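Local coordinates for protein SCO1 homolog 1, mitochondrial (Arabidopsis thaliana, PDB 6N5U) that binds copper(I) through its thioredoxin-fold domain and is thought to act as a metallochaperone that helps insert copper into mitochondrial cytochrome c oxidase, at residues A[35-40]-A[134-139]; A[39-44]-A[74-79]. All coordinates share one frame; numbering follows the deposited sequence.

Contact 1. Residues A[35-40]-A[134-139]; sequences LYFGFT and VMYLMS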
loop_
_atom_site.group_PDB
_atom_site.type_symbol
_atom_site.label_atom_id
_atom_site.label_comp_id
_atom_site.label_asym_id
_atom_site.label_seq_id
_atom_site.Cartn_x
_atom_site.Cartn_y
_atom_site.Cartn_z
ATOM N N LEU A 35 -2.634 -1.358 3.311
ATOM C CA LEU A 35 -2.494 -1.022 1.880
ATOM C C LEU A 35 -2.117 0.446 1.704
ATOM O O LEU A 35 -2.775 1.305 2.282
ATOM C CB LEU A 35 -3.780 -1.303 1.076
ATOM C CG LEU A 35 -4.542 -2.607 1.269
ATOM C CD1 LEU A 35 -5.961 -2.448 0.771
ATOM C CD2 LEU A 35 -3.929 -3.738 0.485
ATOM N N TYR A 36 -1.056 0.728 0.937
ATOM C CA TYR A 36 -0.576 2.081 0.661
ATOM C C TYR A 36 -0.565 2.242 -0.845
ATOM O O TYR A 36 0.009 1.412 -1.561
ATOM C CB TYR A 36 0.834 2.376 1.281
ATOM C CG TYR A 36 1.401 3.728 0.883
ATOM C CD1 TYR A 36 0.941 4.900 1.479
ATOM C CD2 TYR A 36 2.329 3.842 -0.150
ATOM C CE1 TYR A 36 1.374 6.156 1.042
ATOM C CE2 TYR A 36 2.771 5.092 -0.596
ATOM C CZ TYR A 36 2.301 6.248 0.013
ATOM O OH TYR A 36 2.733 7.487 -0.404
ATOM N N PHE A 37 -1.214 3.292 -1.332
ATOM C CA PHE A 37 -1.261 3.552 -2.774
ATOM C C PHE A 37 -0.174 4.580 -3.074
ATOM O O PHE A 37 -0.093 5.612 -2.387
ATOM C CB PHE A 37 -2.663 4.048 -3.188
ATOM C CG PHE A 37 -3.760 2.993 -3.174
ATOM C CD1 PHE A 37 -4.306 2.543 -1.973
ATOM C CD2 PHE A 37 -4.267 2.473 -4.366
ATOM C CE1 PHE A 37 -5.291 1.559 -1.956
ATOM C CE2 PHE A 37 -5.266 1.491 -4.348
ATOM C CZ PHE A 37 -5.760 1.034 -3.139
ATOM N N GLY A 38 0.684 4.252 -4.030
ATOM C CA GLY A 38 1.798 5.111 -4.405
ATOM C C GLY A 38 2.290 4.893 -5.815
ATOM O O GLY A 38 1.597 4.263 -6.610
ATOM N N PHE A 39 3.482 5.441 -6.135
ATOM C CA PHE A 39 4.179 5.337 -7.431
ATOM C C PHE A 39 5.713 5.372 -7.229
ATOM O O PHE A 39 6.200 6.213 -6.478
ATOM C CB PHE A 39 3.663 6.355 -8.467
ATOM C CG PHE A 39 4.102 7.801 -8.396
ATOM C CD1 PHE A 39 3.481 8.691 -7.529
ATOM C CD2 PHE A 39 5.029 8.308 -9.306
ATOM C CE1 PHE A 39 3.865 10.036 -7.491
ATOM C CE2 PHE A 39 5.401 9.657 -9.280
ATOM C CZ PHE A 39 4.825 10.509 -8.366
ATOM N N THR A 40 6.457 4.423 -7.840
ATOM C CA THR A 40 7.903 4.257 -7.636
ATOM C C THR A 40 8.728 5.505 -7.973
ATOM O O THR A 40 9.772 5.690 -7.375
ATOM C CB THR A 40 8.468 2.997 -8.351
ATOM O OG1 THR A 40 8.608 3.233 -9.746
ATOM C CG2 THR A 40 7.646 1.737 -8.092
ATOM N N VAL A 134 -2.686 7.909 1.603
ATOM C CA VAL A 134 -3.566 7.044 2.367
ATOM C C VAL A 134 -2.961 5.668 2.765
ATOM O O VAL A 134 -2.169 5.109 2.027
ATOM C CB VAL A 134 -4.832 6.866 1.467
ATOM C CG1 VAL A 134 -5.774 5.839 2.024
ATOM C CG2 VAL A 134 -5.580 8.178 1.269
ATOM N N MET A 135 -3.400 5.120 3.907
ATOM C CA MET A 135 -3.085 3.780 4.396
ATOM C C MET A 135 -4.383 3.180 4.906
ATOM O O MET A 135 -5.178 3.861 5.580
ATOM C CB MET A 135 -1.990 3.755 5.478
ATOM C CG MET A 135 -0.633 4.088 4.945
ATOM S SD MET A 135 0.683 4.251 6.145
ATOM C CE MET A 135 0.015 5.649 7.213
ATOM N N TYR A 136 -4.602 1.909 4.571
ATOM C CA TYR A 136 -5.832 1.205 4.914
ATOM C C TYR A 136 -5.531 -0.053 5.677
ATOM O O TYR A 136 -4.900 -0.963 5.134
ATOM C CB TYR A 136 -6.606 0.831 3.632
ATOM C CG TYR A 136 -7.135 1.988 2.827
ATOM C CD1 TYR A 136 -8.206 2.749 3.286
ATOM C CD2 TYR A 136 -6.618 2.282 1.568
ATOM C CE1 TYR A 136 -8.738 3.786 2.525
ATOM C CE2 TYR A 136 -7.156 3.310 0.788
ATOM C CZ TYR A 136 -8.219 4.058 1.272
ATOM O OH TYR A 136 -8.702 5.145 0.587
ATOM N N LEU A 137 -5.979 -0.124 6.927
ATOM C CA LEU A 137 -5.731 -1.321 7.704
ATOM C C LEU A 137 -6.908 -2.260 7.459
ATOM O O LEU A 137 -8.025 -1.998 7.911
ATOM C CB LEU A 137 -5.498 -0.988 9.200
ATOM C CG LEU A 137 -5.642 -2.120 10.233
ATOM C CD1 LEU A 137 -4.385 -2.976 10.311
ATOM C CD2 LEU A 137 -6.006 -1.566 11.574
ATOM N N MET A 138 -6.657 -3.298 6.653
ATOM C CA MET A 138 -7.586 -4.377 6.315
ATOM C C MET A 138 -7.321 -5.480 7.333
ATOM O O MET A 138 -6.182 -5.626 7.789
ATOM C CB MET A 138 -7.298 -4.935 4.904
ATOM C CG MET A 138 -7.425 -3.927 3.785
ATOM S SD MET A 138 -9.086 -3.224 3.631
ATOM C CE MET A 138 -8.711 -1.615 3.954
ATOM N N SER A 139 -8.356 -6.254 7.681
ATOM C CA SER A 139 -8.255 -7.350 8.644
ATOM C C SER A 139 -7.902 -8.726 7.978
ATOM O O SER A 139 -7.744 -8.763 6.747
ATOM C CB SER A 139 -9.527 -7.423 9.486
ATOM O OG SER A 139 -10.704 -7.420 8.698
#

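Contact 2. Residues A[39-44]-A[74-79]; sequences FTHCPD and SVDPER. With CU1 (copper (I) ion), chain D.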
loop_
_atom_site.group_PDB
_atom_site.type_symbol
_atom_site.label_atom_id
_atom_site.label_comp_id
_atom_site.label_asym_id
_atom_site.label_seq_id
_atom_site.Cartn_x
_atom_site.Cartn_y
_atom_site.Cartn_z
ATOM N N PHE A 39 3.482 5.441 -6.135
ATOM C CA PHE A 39 4.179 5.337 -7.431
ATOM C C PHE A 39 5.713 5.372 -7.229
ATOM O O PHE A 39 6.200 6.213 -6.478
ATOM C CB PHE A 39 3.663 6.355 -8.467
ATOM C CG PHE A 39 4.102 7.801 -8.396
ATOM C CD1 PHE A 39 3.481 8.691 -7.529
ATOM C CD2 PHE A 39 5.029 8.308 -9.306
ATOM C CE1 PHE A 39 3.865 10.036 -7.491
ATOM C CE2 PHE A 39 5.401 9.657 -9.280
ATOM C CZ PHE A 39 4.825 10.509 -8.366
ATOM N N THR A 40 6.457 4.423 -7.840
ATOM C CA THR A 40 7.903 4.257 -7.636
ATOM C C THR A 40 8.728 5.505 -7.973
ATOM O O THR A 40 9.772 5.690 -7.375
ATOM C CB THR A 40 8.468 2.997 -8.351
ATOM O OG1 THR A 40 8.608 3.233 -9.746
ATOM C CG2 THR A 40 7.646 1.737 -8.092
ATOM N N HIS A 41 8.262 6.369 -8.861
ATOM C CA HIS A 41 9.022 7.564 -9.241
ATOM C C HIS A 41 8.730 8.792 -8.363
ATOM O O HIS A 41 9.154 9.900 -8.709
ATOM C CB HIS A 41 8.829 7.878 -10.745
ATOM C CG HIS A 41 9.482 6.874 -11.647
ATOM N ND1 HIS A 41 8.894 5.644 -11.882
ATOM C CD2 HIS A 41 10.666 6.917 -12.298
ATOM C CE1 HIS A 41 9.726 4.984 -12.672
ATOM N NE2 HIS A 41 10.797 5.706 -12.956
ATOM N N CYS A 42 8.046 8.592 -7.217
ATOM C CA CYS A 42 7.698 9.644 -6.270
ATOM C C CYS A 42 8.936 10.136 -5.553
ATOM O O CYS A 42 9.654 9.334 -4.937
ATOM C CB CYS A 42 6.628 9.175 -5.294
ATOM S SG CYS A 42 5.848 10.509 -4.331
ATOM N N PRO A 43 9.194 11.461 -5.636
ATOM C CA PRO A 43 10.428 12.019 -5.057
ATOM C C PRO A 43 10.581 11.967 -3.531
ATOM O O PRO A 43 11.692 11.675 -3.070
ATOM C CB PRO A 43 10.429 13.471 -5.553
ATOM C CG PRO A 43 9.510 13.486 -6.734
ATOM C CD PRO A 43 8.450 12.491 -6.391
ATOM N N ASP A 44 9.516 12.286 -2.749
ATOM C CA ASP A 44 9.644 12.317 -1.289
ATOM C C ASP A 44 8.526 11.628 -0.517
ATOM O O ASP A 44 8.804 10.855 0.391
ATOM C CB ASP A 44 9.799 13.765 -0.779
ATOM C CG ASP A 44 10.781 14.632 -1.543
ATOM O OD1 ASP A 44 11.974 14.260 -1.614
ATOM O OD2 ASP A 44 10.355 15.688 -2.066
ATOM N N SER A 74 0.395 0.367 -6.921
ATOM C CA SER A 74 0.837 1.418 -7.835
ATOM C C SER A 74 -0.272 2.174 -8.522
ATOM O O SER A 74 -1.181 1.558 -9.091
ATOM C CB SER A 74 1.776 0.847 -8.887
ATOM O OG SER A 74 2.167 1.885 -9.772
ATOM N N VAL A 75 -0.184 3.520 -8.504
ATOM C CA VAL A 75 -1.104 4.434 -9.204
ATOM C C VAL A 75 -0.408 4.965 -10.482
ATOM O O VAL A 75 -0.883 5.926 -11.097
ATOM C CB VAL A 75 -1.694 5.568 -8.322
ATOM C CG1 VAL A 75 -2.579 5.009 -7.208
ATOM C CG2 VAL A 75 -0.603 6.505 -7.775
ATOM N N ASP A 76 0.718 4.302 -10.894
ATOM C CA ASP A 76 1.461 4.634 -12.112
ATOM C C ASP A 76 1.789 3.372 -12.906
ATOM O O ASP A 76 2.973 3.089 -13.099
ATOM C CB ASP A 76 2.704 5.488 -11.791
ATOM C CG ASP A 76 3.452 6.083 -12.972
ATOM O OD1 ASP A 76 2.904 6.074 -14.082
ATOM O OD2 ASP A 76 4.591 6.551 -12.776
ATOM N N PRO A 77 0.771 2.633 -13.445
ATOM C CA PRO A 77 1.070 1.400 -14.190
ATOM C C PRO A 77 1.882 1.560 -15.493
ATOM O O PRO A 77 2.426 0.556 -15.984
ATOM C CB PRO A 77 -0.318 0.808 -14.454
ATOM C CG PRO A 77 -1.233 1.952 -14.413
ATOM C CD PRO A 77 -0.691 2.835 -13.353
ATOM N N GLU A 78 1.961 2.792 -16.060
ATOM C CA GLU A 78 2.693 3.031 -17.315
ATOM C C GLU A 78 4.189 2.864 -17.142
ATOM O O GLU A 78 4.858 2.422 -18.082
ATOM C CB GLU A 78 2.390 4.419 -17.909
ATOM C CG GLU A 78 0.992 4.571 -18.501
ATOM C CD GLU A 78 0.459 5.995 -18.531
ATOM O OE1 GLU A 78 0.331 6.624 -17.452
ATOM O OE2 GLU A 78 0.159 6.485 -19.643
ATOM N N ARG A 79 4.716 3.229 -15.951
ATOM C CA ARG A 79 6.146 3.170 -15.634
ATOM C C ARG A 79 6.475 2.054 -14.656
ATOM O O ARG A 79 7.550 1.437 -14.738
ATOM C CB ARG A 79 6.638 4.518 -15.071
ATOM C CG ARG A 79 6.825 5.599 -16.136
ATOM C CD ARG A 79 7.504 6.859 -15.617
ATOM N NE ARG A 79 6.757 7.459 -14.512
ATOM C CZ ARG A 79 6.960 8.682 -14.045
ATOM N NH1 ARG A 79 7.881 9.465 -14.594
ATOM N NH2 ARG A 79 6.240 9.138 -13.034
HETATM CU CU CU1 D . 3.754 9.634 -3.950
#

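Contact 1. Residues A[35-40]-A[134-139]
Leu-35 and Tyr-136 form an antiparallel hydrogen-bonded pair, and each satisfies both backbone groups of the other. Leu-35 N donates to Tyr-136 O at 2.9 Å, with an N-H...O angle of 162°. Tyr-136 N returns a bond to Leu-35 O at 3.0 Å, more bent at 146°. The same Leu-35 O also takes a CA-H...O contact from Met-135 CA at 3.3 Å. The side chains of the pair lie on one face of the sheet. There Leu-35 CD1 meets Met-138 CG at 3.7 Å, the two chains crossing at about a right angle. Phe-37 CE1 comes to the edge of the Tyr-136 ring, 3.8 Å from CE2. Val-134 CG1 lies over one face of that ring. On the other face of the sheet, Tyr-36 has CG anti to its backbone N (chi1 174°), and Met-135 CG touches the edge of its ring, 3.9 Å from CD1. The Tyr-36 ring also packs on Cys-46, Glu-49 and Leu-50 of helix 45-64. An alanine in place of Tyr-36 would probably leave Met-135 CG without its ring neighbour and open a gap beside the copper ligand Cys-46. Strand 32-38 is an inner strand of the sheet, between 68-74 and 135-138; Tyr-36 and Gly-38 bond to Ile-73. Strand 135-138 is flanked in turn by strand 144-148, where Met-135 bonds to Tyr-148. Helix 45-64 packs on the face that carries Tyr-36 and Met-135.

Contact 2. Residues A[39-44]-A[74-79]
The backbones of Phe-39, which packs on Asp-76, and Ser-74 come closest, CA to CA 5.2 Å, and from Phe-39 the chain makes a type I turn to Cys-42, closed by Cys-42 N on Phe-39 O. No hydrogen bond joins the two segments; side chains make the contact. Phe-39 CB lies 3.6 Å from Asp-76 CB. Phe-39 CG lies between its backbone N and carbonyl carbon (chi1 78°), which turns the ring alongside the copper; Phe-39 CE1 is 3.6 Å from the ion without being a ligand. Cys-42 CB sits over one face of this ring. The His-41 ring and the Arg-79 guanidinium stack nearly parallel, centres 4.3 Å apart and planes at 16°. Arg-79 CD adds a CH-pi contact over the imidazole face. Asp-76 helps fix the rotation of the guanidinium. Arg-79 NE donates to the syn lone pair of Asp-76 OD2 at 2.9 Å, and NH2 reaches the same oxygen at 3.1 Å, both bonds in the guanidinium plane. Tyr-127 completes this network: its OH bonds Asp-76 OD1, its backbone O takes Arg-79 NH2, and its ring makes a cation-pi contact with Arg-79. Asp-76 N is bonded to Ser-74 OG, an ST turn. Cys-42 SG binds copper at 2.3 Å; Cys-46 and His-131 supply the other two ligands. This is the copper site of a Sco protein, its two cysteines in a CxxxC motif where the loop after an inner strand of the thioredoxin fold meets the start of helix 45-64.

The centres of contacts 1 and 2 lie about 13 Å apart within one thioredoxin-fold domain. Contact 1 lies close to the centre of the domain, within the sheet; contact 2 lies in the loops that follow the parallel strands 32-38 and 68-74, at their C-terminal ends, beside the copper. Strand 32-38 runs straight into the loop 39-44, so the first segments overlap at Phe-39 and Thr-40. Along the chain, 74-79 follows next and 134-139 comes last, soon after His-131. The contacts also touch: Gly-38 O and Val-75 N, 2.7 Å apart, probably form a hydrogen bond. This inner strand thus links the buried sheet directly to the metal-binding loop.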